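Local coordinates for protein putative metal-dependent isothiocyanate hydrolase SaxA (Pectobacterium carotovorum, PDB 6BRM) that probably hydrolyses isothiocyanates, the toxic products of plant defence, at a two-zinc site of the metallo-beta-lactamase type, at residues Q14-K19 against F151-E156; V60-L65 against L86-D91; R107-E112 against L119-T124. All blocks are in the same frame, centred on the assembly; numbering follows the deposited sequence.

Interaction 1: residues Q14-K19 against F151-E156; sequences QYAGKK and FTHHDE
The backbone N of Ala16 donates a hydrogen bond to OE2 of Glu156 at 2.8 Å, with an N-H...O angle of 148°. The N-H comes from the anti side of the carboxylate and lies somewhat out of its plane. Ala16 and Gly17 form the tight turn of a beta hairpin, and both have positive phi. The paired backbone bonds between Tyr15 and Lys18 close this two-residue turn, which has the angles of type I'. The hairpin links strands 10-15 and 18-22 in one sheet of the metallo-beta-lactamase sandwich. Glu156 lies in the loop after strand 148-152 of the other sheet. The contact therefore joins the two sheets at one end, away from the zinc site.

Tyr15 is the main apolar bridge. Its CG is anti to the backbone N (chi1 -165°), and the ring enters between Phe151 and Glu156. Phe151 CB lies over one face, 3.8 Å from the ring centroid. Glu156 CG lies over the opposite face, also 3.8 Å from the centroid. Both are CH-pi contacts. The rings of Tyr15 and Phe151 meet obliquely, while His153 CB touches Tyr15 CE1 at 3.7 Å. Ala16 CB lies over the His153 imidazole, though the placement of that ring is doubtful. The carboxylate of Glu156 has a second partner, since its OE1 is hydrogen-bonded to the chain's first residue, at Met1 N. The Tyr15 hydroxyl is hydrogen-bonded to the carbonyl of Lys157, the residue after Glu156, and Tyr15 OH also lies 2.9 Å from Phe151 O.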
loop_
_atom_site.group_PDB
_atom_site.type_symbol
_atom_site.label_atom_id
_atom_site.label_comp_id
_atom_site.label_asym_id
_atom_site.label_seq_id
_atom_site.Cartn_x
_atom_site.Cartn_y
_atom_site.Cartn_z
ATOM N N GLN B 14 7.388 27.087 4.757
ATOM C CA GLN B 14 8.693 27.676 4.455
ATOM C C GLN B 14 9.788 26.697 4.891
ATOM O O GLN B 14 10.033 26.525 6.086
ATOM C CB GLN B 14 8.856 29.042 5.127
ATOM C CG GLN B 14 10.109 29.791 4.672
ATOM C CD GLN B 14 9.971 31.309 4.668
ATOM O OE1 GLN B 14 8.893 31.858 4.425
ATOM N NE2 GLN B 14 11.082 31.995 4.910
ATOM N N TYR B 15 10.424 26.051 3.911
ATOM C CA TYR B 15 11.372 24.955 4.152
ATOM C C TYR B 15 12.629 25.135 3.295
ATOM O O TYR B 15 12.544 25.181 2.062
ATOM C CB TYR B 15 10.696 23.615 3.827
ATOM C CG TYR B 15 11.421 22.387 4.350
ATOM C CD1 TYR B 15 12.554 21.889 3.705
ATOM C CD2 TYR B 15 10.962 21.707 5.477
ATOM C CE1 TYR B 15 13.215 20.765 4.176
ATOM C CE2 TYR B 15 11.619 20.580 5.954
ATOM C CZ TYR B 15 12.745 20.113 5.295
ATOM O OH TYR B 15 13.408 19.002 5.755
ATOM N N ALA B 16 13.784 25.241 3.960
ATOM C CA ALA B 16 15.097 25.353 3.307
ATOM C C ALA B 16 15.213 26.569 2.377
ATOM O O ALA B 16 15.743 26.477 1.264
ATOM C CB ALA B 16 15.438 24.059 2.568
ATOM N N GLY B 17 14.721 27.708 2.859
ATOM C CA GLY B 17 14.728 28.954 2.100
ATOM C C GLY B 17 13.767 29.011 0.926
ATOM O O GLY B 17 13.936 29.853 0.050
ATOM N N LYS B 18 12.759 28.131 0.915
ATOM C CA LYS B 18 11.755 28.058 -0.160
ATOM C C LYS B 18 10.370 27.955 0.463
ATOM O O LYS B 18 10.216 27.324 1.507
ATOM C CB LYS B 18 11.986 26.834 -1.053
ATOM C CG LYS B 18 13.367 26.742 -1.686
ATOM C CD LYS B 18 13.630 27.871 -2.677
ATOM C CE LYS B 18 14.984 27.728 -3.365
ATOM N NZ LYS B 18 16.113 27.486 -2.419
ATOM N N LYS B 19 9.376 28.572 -0.180
ATOM C CA LYS B 19 7.980 28.527 0.273
ATOM C C LYS B 19 7.124 27.678 -0.667
ATOM O O LYS B 19 7.242 27.788 -1.888
ATOM C CB LYS B 19 7.394 29.934 0.335
ATOM C CG LYS B 19 7.972 30.810 1.433
ATOM C CD LYS B 19 7.163 32.090 1.606
ATOM C CE LYS B 19 5.882 31.852 2.397
ATOM N NZ LYS B 19 5.058 33.083 2.542
ATOM N N PHE B 151 9.740 15.839 3.435
ATOM C CA PHE B 151 10.714 16.874 3.080
ATOM C C PHE B 151 11.995 16.639 3.873
ATOM O O PHE B 151 11.956 16.561 5.098
ATOM C CB PHE B 151 10.162 18.265 3.386
ATOM C CG PHE B 151 9.068 18.703 2.458
ATOM C CD1 PHE B 151 7.747 18.377 2.717
ATOM C CD2 PHE B 151 9.361 19.456 1.328
ATOM C CE1 PHE B 151 6.734 18.786 1.860
ATOM C CE2 PHE B 151 8.358 19.867 0.464
ATOM C CZ PHE B 151 7.040 19.531 0.731
ATOM N N THR B 152 13.121 16.550 3.166
ATOM C CA THR B 152 14.417 16.188 3.747
ATOM C C THR B 152 15.447 17.246 3.354
ATOM O O THR B 152 15.490 17.670 2.198
ATOM C CB THR B 152 14.819 14.757 3.289
ATOM O OG1 THR B 152 14.350 13.807 4.254
ATOM C CG2 THR B 152 16.322 14.567 3.116
ATOM N N HIS B 153 16.251 17.669 4.332
ATOM C CA HIS B 153 17.338 18.645 4.138
ATOM C C HIS B 153 18.149 18.744 5.434
ATOM O O HIS B 153 17.577 18.669 6.520
ATOM C CB HIS B 153 16.776 20.034 3.794
ATOM C CG HIS B 153 17.774 20.967 3.173
ATOM N ND1 HIS B 153 18.797 21.552 3.885
ATOM C CD2 HIS B 153 17.888 21.433 1.908
ATOM C CE1 HIS B 153 19.509 22.322 3.085
ATOM N NE2 HIS B 153 18.979 22.266 1.877
ATOM N N HIS B 154 19.469 18.890 5.327
ATOM C CA HIS B 154 20.300 19.346 6.468
ATOM C C HIS B 154 19.943 20.804 6.831
ATOM O O HIS B 154 19.249 21.476 6.076
ATOM C CB HIS B 154 21.807 19.169 6.187
ATOM C CG HIS B 154 22.354 20.051 5.099
ATOM N ND1 HIS B 154 23.155 21.141 5.363
ATOM C CD2 HIS B 154 22.244 19.984 3.749
ATOM C CE1 HIS B 154 23.502 21.718 4.225
ATOM N NE2 HIS B 154 22.961 21.037 3.231
ATOM N N ASP B 155 20.378 21.278 7.994
ATOM C CA ASP B 155 19.925 22.590 8.538
ATOM C C ASP B 155 18.423 22.656 8.893
ATOM O O ASP B 155 17.935 23.722 9.278
ATOM C CB ASP B 155 20.238 23.775 7.590
ATOM C CG ASP B 155 21.636 23.729 6.999
ATOM O OD1 ASP B 155 22.485 22.949 7.484
ATOM O OD2 ASP B 155 21.880 24.494 6.042
ATOM N N GLU B 156 17.705 21.535 8.788
ATOM C CA GLU B 156 16.244 21.527 8.889
ATOM C C GLU B 156 15.759 20.134 9.307
ATOM O O GLU B 156 16.282 19.124 8.833
ATOM C CB GLU B 156 15.618 21.929 7.545
ATOM C CG GLU B 156 14.244 22.579 7.657
ATOM C CD GLU B 156 14.285 24.101 7.661
ATOM O OE1 GLU B 156 14.039 24.703 8.726
ATOM O OE2 GLU B 156 14.558 24.702 6.600
#

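Interaction 2: residues V60-L65 against L86-D91; sequences VDAVIL and LIYTQD
Ile87 CG1 stands anti to its carbonyl carbon, and chi2 of -60° then turns CD1 onto Val63 CB, 3.7 Å away. These two side chains lie side by side and point the same way. On the other face of the sheet, Tyr88 has CG anti to the carbonyl carbon (chi1 -82°). Its ring slants past Ala62, with CE2 at 3.8 Å from Ala62 CB. Tyr88 CB also meets Ile64 CG1, and Leu86 CG packs on Ala62 CB.

The backbones pair as parallel beta strands, Val63 beside Ile87 and Ile64 beside Tyr88. Val63 N binds Leu86 O at 2.9 Å. Tyr88 N returns the bond to Val63 O at 2.7 Å, and Leu65 N reaches Tyr88 O at 2.9 Å. All three bonds are fairly straight. Beyond them, Leu65 CD2 touches Ile87 CG2 at 4.0 Å, which extends the apolar row of Val63 and Ile87.

This is the pairing of a beta-alpha-beta unit, with helix 75-80 in the connection. Just past Leu65 the chain enters the zinc-binding loop, with His67, His69, Asp71 and His72. Asp91 is the N-cap of helix 92-100. Strand 62-64 also pairs with strand 18-22, and strand 87-89 with strand 106-108. Ile64 faces Leu149 and Phe151 of strand 148-152 in the opposite sheet.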
loop_
_atom_site.group_PDB
_atom_site.type_symbol
_atom_site.label_atom_id
_atom_site.label_comp_id
_atom_site.label_asym_id
_atom_site.label_seq_id
_atom_site.Cartn_x
_atom_site.Cartn_y
_atom_site.Cartn_z
ATOM N N VAL B 60 4.770 32.510 -3.200
ATOM C CA VAL B 60 5.192 31.111 -3.075
ATOM C C VAL B 60 6.002 30.682 -4.313
ATOM O O VAL B 60 5.775 31.186 -5.416
ATOM C CB VAL B 60 3.936 30.218 -2.819
ATOM C CG1 VAL B 60 4.075 28.799 -3.359
ATOM C CG2 VAL B 60 3.603 30.181 -1.330
ATOM N N ASP B 61 6.947 29.761 -4.113
ATOM C CA ASP B 61 7.810 29.257 -5.196
ATOM C C ASP B 61 7.121 28.203 -6.058
ATOM O O ASP B 61 7.314 28.175 -7.275
ATOM C CB ASP B 61 9.112 28.678 -4.631
ATOM C CG ASP B 61 10.027 29.743 -4.073
ATOM O OD1 ASP B 61 10.426 30.636 -4.847
ATOM O OD2 ASP B 61 10.351 29.687 -2.868
ATOM N N ALA B 62 6.350 27.325 -5.423
ATOM C CA ALA B 62 5.563 26.321 -6.145
ATOM C C ALA B 62 4.385 25.801 -5.323
ATOM O O ALA B 62 4.396 25.862 -4.097
ATOM C CB ALA B 62 6.456 25.163 -6.568
ATOM N N VAL B 63 3.377 25.291 -6.027
ATOM C CA VAL B 63 2.196 24.674 -5.423
ATOM C C VAL B 63 2.370 23.154 -5.489
ATOM O O VAL B 63 2.941 22.638 -6.450
ATOM C CB VAL B 63 0.910 25.108 -6.172
ATOM C CG1 VAL B 63 -0.325 24.404 -5.632
ATOM C CG2 VAL B 63 0.722 26.621 -6.083
ATOM N N ILE B 64 1.884 22.446 -4.470
ATOM C CA ILE B 64 1.953 20.981 -4.433
ATOM C C ILE B 64 0.548 20.410 -4.216
ATOM O O ILE B 64 -0.100 20.728 -3.222
ATOM C CB ILE B 64 2.923 20.469 -3.339
ATOM C CG1 ILE B 64 4.262 21.229 -3.397
ATOM C CG2 ILE B 64 3.170 18.971 -3.508
ATOM C CD1 ILE B 64 5.242 20.874 -2.298
ATOM N N LEU B 65 0.091 19.580 -5.159
ATOM C CA LEU B 65 -1.209 18.904 -5.085
ATOM C C LEU B 65 -1.010 17.419 -4.789
ATOM O O LEU B 65 -0.442 16.692 -5.613
ATOM C CB LEU B 65 -1.975 19.051 -6.409
ATOM C CG LEU B 65 -2.885 20.267 -6.634
ATOM C CD1 LEU B 65 -2.388 21.519 -5.928
ATOM C CD2 LEU B 65 -3.039 20.526 -8.128
ATOM N N LEU B 86 4.410 27.320 -10.868
ATOM C CA LEU B 86 4.948 25.961 -10.898
ATOM C C LEU B 86 4.102 25.031 -10.015
ATOM O O LEU B 86 4.101 25.172 -8.788
ATOM C CB LEU B 86 6.410 25.956 -10.426
ATOM C CG LEU B 86 7.151 24.613 -10.341
ATOM C CD1 LEU B 86 7.112 23.847 -11.658
ATOM C CD2 LEU B 86 8.588 24.846 -9.905
ATOM N N ILE B 87 3.396 24.087 -10.639
ATOM C CA ILE B 87 2.559 23.126 -9.916
ATOM C C ILE B 87 3.229 21.753 -9.896
ATOM O O ILE B 87 3.598 21.226 -10.945
ATOM C CB ILE B 87 1.158 22.964 -10.557
ATOM C CG1 ILE B 87 0.548 24.317 -10.964
ATOM C CG2 ILE B 87 0.224 22.221 -9.609
ATOM C CD1 ILE B 87 0.357 25.304 -9.831
ATOM N N TYR B 88 3.362 21.184 -8.699
ATOM C CA TYR B 88 3.873 19.829 -8.501
ATOM C C TYR B 88 2.697 18.876 -8.273
ATOM O O TYR B 88 1.973 19.018 -7.283
ATOM C CB TYR B 88 4.820 19.785 -7.290
ATOM C CG TYR B 88 6.245 20.242 -7.573
ATOM C CD1 TYR B 88 7.070 19.523 -8.442
ATOM C CD2 TYR B 88 6.776 21.378 -6.956
ATOM C CE1 TYR B 88 8.372 19.926 -8.699
ATOM C CE2 TYR B 88 8.082 21.789 -7.207
ATOM C CZ TYR B 88 8.875 21.058 -8.078
ATOM O OH TYR B 88 10.165 21.455 -8.336
ATOM N N THR B 89 2.510 17.910 -9.178
ATOM C CA THR B 89 1.424 16.927 -9.068
ATOM C C THR B 89 1.916 15.530 -8.694
ATOM O O THR B 89 3.100 15.216 -8.796
ATOM C CB THR B 89 0.611 16.821 -10.371
ATOM O OG1 THR B 89 1.440 16.313 -11.424
ATOM C CG2 THR B 89 0.046 18.179 -10.765
ATOM N N GLN B 90 0.962 14.708 -8.274
ATOM C CA GLN B 90 1.187 13.338 -7.802
ATOM C C GLN B 90 1.543 12.363 -8.929
ATOM O O GLN B 90 2.434 11.527 -8.763
ATOM C CB GLN B 90 -0.086 12.866 -7.085
ATOM C CG GLN B 90 -0.172 11.390 -6.717
ATOM C CD GLN B 90 -1.523 11.019 -6.126
ATOM O OE1 GLN B 90 -1.606 10.169 -5.243
ATOM N NE2 GLN B 90 -2.587 11.656 -6.609
ATOM N N ASP B 91 0.826 12.453 -10.051
ATOM C CA ASP B 91 1.002 11.520 -11.176
ATOM C C ASP B 91 0.551 12.136 -12.510
ATOM O O ASP B 91 0.127 13.297 -12.545
ATOM C CB ASP B 91 0.287 10.184 -10.879
ATOM C CG ASP B 91 -1.217 10.339 -10.616
ATOM O OD1 ASP B 91 -1.816 11.379 -10.976
ATOM O OD2 ASP B 91 -1.807 9.395 -10.044
#

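Interaction 3: residues R107-E112 against L119-T124; sequences RVLKDE and LTIYKT
The passage from one sheet of the sandwich to the other runs through Leu109, Lys110 and Asp111, which lie against Lys123. Strand 106-108 ends in the first sheet, and strand 112-114 begins the edge of the second, beside strand 120-124. The hydrogen bond from Lys123 N to Asp111 O is 3.2 Å long. Its donor sits well above the carbonyl plane.

Lys123 extends first, with CG anti to the backbone N (chi1 -175°), and then bends at its last two torsions. Its CB touches Lys110 O, its CE approaches Leu109 O, and its CD lies 3.9 Å from Leu109 CB. Leu109 CD2 also meets Ile121 CG2 at 4.3 Å. At Glu112 the carboxylate comes to the edge of the Tyr122 ring, with OE1 3.6 Å from CE1 and the two planes 79° apart. That OE1 forms a salt bridge with Arg177 of helix 169-178, and OE2 is hydrogen-bonded to His114.

Asp111 OD1 and Lys123 NZ are 4.0 Å apart, beyond a salt bridge. Their attraction is probably modest, so the bend is joined to the strand by a long backbone bond, the aliphatic part of Lys123, and the contacts of Leu109 with Ile121 and Glu112 with Tyr122.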
loop_
_atom_site.group_PDB
_atom_site.type_symbol
_atom_site.label_atom_id
_atom_site.label_comp_id
_atom_site.label_asym_id
_atom_site.label_seq_id
_atom_site.Cartn_x
_atom_site.Cartn_y
_atom_site.Cartn_z
ATOM N N ARG B 107 4.779 19.911 -13.149
ATOM C CA ARG B 107 5.749 18.831 -12.952
ATOM C C ARG B 107 5.104 17.697 -12.162
ATOM O O ARG B 107 4.250 17.935 -11.307
ATOM C CB ARG B 107 6.978 19.336 -12.193
ATOM C CG ARG B 107 7.953 20.155 -13.022
ATOM C CD ARG B 107 9.237 20.390 -12.240
ATOM N NE ARG B 107 10.161 21.303 -12.914
ATOM C CZ ARG B 107 11.364 21.650 -12.450
ATOM N NH1 ARG B 107 12.126 22.491 -13.149
ATOM N NH2 ARG B 107 11.818 21.166 -11.293
ATOM N N VAL B 108 5.528 16.470 -12.454
ATOM C CA VAL B 108 5.041 15.275 -11.770
ATOM C C VAL B 108 6.096 14.850 -10.759
ATOM O O VAL B 108 7.267 14.715 -11.110
ATOM C CB VAL B 108 4.795 14.112 -12.757
ATOM C CG1 VAL B 108 4.241 12.888 -12.029
ATOM C CG2 VAL B 108 3.859 14.552 -13.877
ATOM N N LEU B 109 5.679 14.653 -9.509
ATOM C CA LEU B 109 6.574 14.156 -8.468
ATOM C C LEU B 109 6.912 12.700 -8.742
ATOM O O LEU B 109 6.019 11.863 -8.867
ATOM C CB LEU B 109 5.953 14.285 -7.062
ATOM C CG LEU B 109 6.416 15.416 -6.134
ATOM C CD1 LEU B 109 6.620 16.720 -6.880
ATOM C CD2 LEU B 109 5.427 15.601 -4.987
ATOM N N LYS B 110 8.207 12.408 -8.840
ATOM C CA LYS B 110 8.687 11.033 -8.833
ATOM C C LYS B 110 8.671 10.540 -7.393
ATOM O O LYS B 110 8.410 11.314 -6.467
ATOM C CB LYS B 110 10.092 10.944 -9.423
ATOM C CG LYS B 110 10.159 11.369 -10.882
ATOM C CD LYS B 110 11.572 11.292 -11.431
ATOM C CE LYS B 110 11.655 11.921 -12.813
ATOM N NZ LYS B 110 10.764 11.258 -13.807
ATOM N N ASP B 111 8.941 9.252 -7.210
ATOM C CA ASP B 111 9.025 8.662 -5.870
ATOM C C ASP B 111 10.124 9.308 -5.027
ATOM O O ASP B 111 9.981 9.420 -3.811
ATOM C CB ASP B 111 9.240 7.149 -5.958
ATOM C CG ASP B 111 8.029 6.425 -6.514
ATOM O OD1 ASP B 111 7.424 6.929 -7.485
ATOM O OD2 ASP B 111 7.672 5.353 -5.977
ATOM N N GLU B 112 11.214 9.718 -5.680
ATOM C CA GLU B 112 12.288 10.493 -5.054
ATOM C C GLU B 112 12.600 11.701 -5.928
ATOM O O GLU B 112 12.696 11.566 -7.144
ATOM C CB GLU B 112 13.542 9.633 -4.896
ATOM C CG GLU B 112 13.289 8.297 -4.207
ATOM C CD GLU B 112 14.554 7.642 -3.686
ATOM O OE1 GLU B 112 14.467 6.930 -2.664
ATOM O OE2 GLU B 112 15.636 7.839 -4.287
ATOM N N LEU B 119 17.721 19.854 -1.018
ATOM C CA LEU B 119 16.341 19.508 -0.685
ATOM C C LEU B 119 15.935 18.236 -1.412
ATOM O O LEU B 119 16.125 18.122 -2.624
ATOM C CB LEU B 119 15.393 20.649 -1.080
ATOM C CG LEU B 119 13.924 20.520 -0.671
ATOM C CD1 LEU B 119 13.781 20.593 0.840
ATOM C CD2 LEU B 119 13.092 21.601 -1.335
ATOM N N THR B 120 15.364 17.299 -0.664
ATOM C CA THR B 120 14.825 16.062 -1.208
ATOM C C THR B 120 13.345 15.999 -0.851
ATOM O O THR B 120 12.979 16.268 0.297
ATOM C CB THR B 120 15.545 14.834 -0.615
ATOM O OG1 THR B 120 16.962 15.011 -0.722
ATOM C CG2 THR B 120 15.146 13.562 -1.340
ATOM N N ILE B 121 12.505 15.647 -1.829
ATOM C CA ILE B 121 11.065 15.476 -1.620
ATOM C C ILE B 121 10.673 14.065 -2.044
ATOM O O ILE B 121 10.763 13.727 -3.222
ATOM C CB ILE B 121 10.245 16.517 -2.420
ATOM C CG1 ILE B 121 10.479 17.922 -1.853
ATOM C CG2 ILE B 121 8.751 16.186 -2.384
ATOM C CD1 ILE B 121 9.948 19.039 -2.727
ATOM N N TYR B 122 10.236 13.253 -1.084
ATOM C CA TYR B 122 9.786 11.888 -1.359
ATOM C C TYR B 122 8.259 11.835 -1.422
ATOM O O TYR B 122 7.586 12.342 -0.521
ATOM C CB TYR B 122 10.264 10.926 -0.272
ATOM C CG TYR B 122 11.763 10.850 -0.075
ATOM C CD1 TYR B 122 12.539 9.958 -0.817
ATOM C CD2 TYR B 122 12.403 11.641 0.883
ATOM C CE1 TYR B 122 13.914 9.870 -0.629
ATOM C CE2 TYR B 122 13.775 11.557 1.083
ATOM C CZ TYR B 122 14.527 10.674 0.323
ATOM O OH TYR B 122 15.886 10.592 0.518
ATOM N N LYS B 123 7.733 11.210 -2.478
ATOM C CA LYS B 123 6.297 10.983 -2.650
ATOM C C LYS B 123 5.946 9.620 -2.052
ATOM O O LYS B 123 6.606 8.625 -2.359
ATOM C CB LYS B 123 5.932 11.017 -4.141
ATOM C CG LYS B 123 4.443 10.903 -4.442
ATOM C CD LYS B 123 4.123 11.064 -5.927
ATOM C CE LYS B 123 4.596 9.893 -6.781
ATOM N NZ LYS B 123 3.952 8.605 -6.398
ATOM N N THR B 124 4.899 9.589 -1.222
ATOM C CA THR B 124 4.481 8.403 -0.460
ATOM C C THR B 124 3.153 7.841 -0.970
ATOM O O THR B 124 2.303 8.593 -1.452
ATOM C CB THR B 124 4.277 8.769 1.022
ATOM O OG1 THR B 124 5.340 9.618 1.463
ATOM C CG2 THR B 124 4.224 7.523 1.896
#

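Interaction 2 is the buried contact of the three. It is regular strand pairing within one sheet, with apolar packing on both faces. Interactions 1 and 3 are partly buried and join parts of different sheets through loops and turns, each with one hydrogen bond across its segments. Interaction 1 relies on an aromatic ring and a carboxylate, interaction 3 on a lysine chain beside a backbone bend. They share neighbouring strands: 148-152 pairs with 120-124 through Thr152 and Thr120. Interactions 1 and 2 meet where Lys19 pairs with Asp61, and where Phe151 packs on Ile64. Interactions 2 and 3 meet through Thr89, which pairs with Arg107 and Leu109.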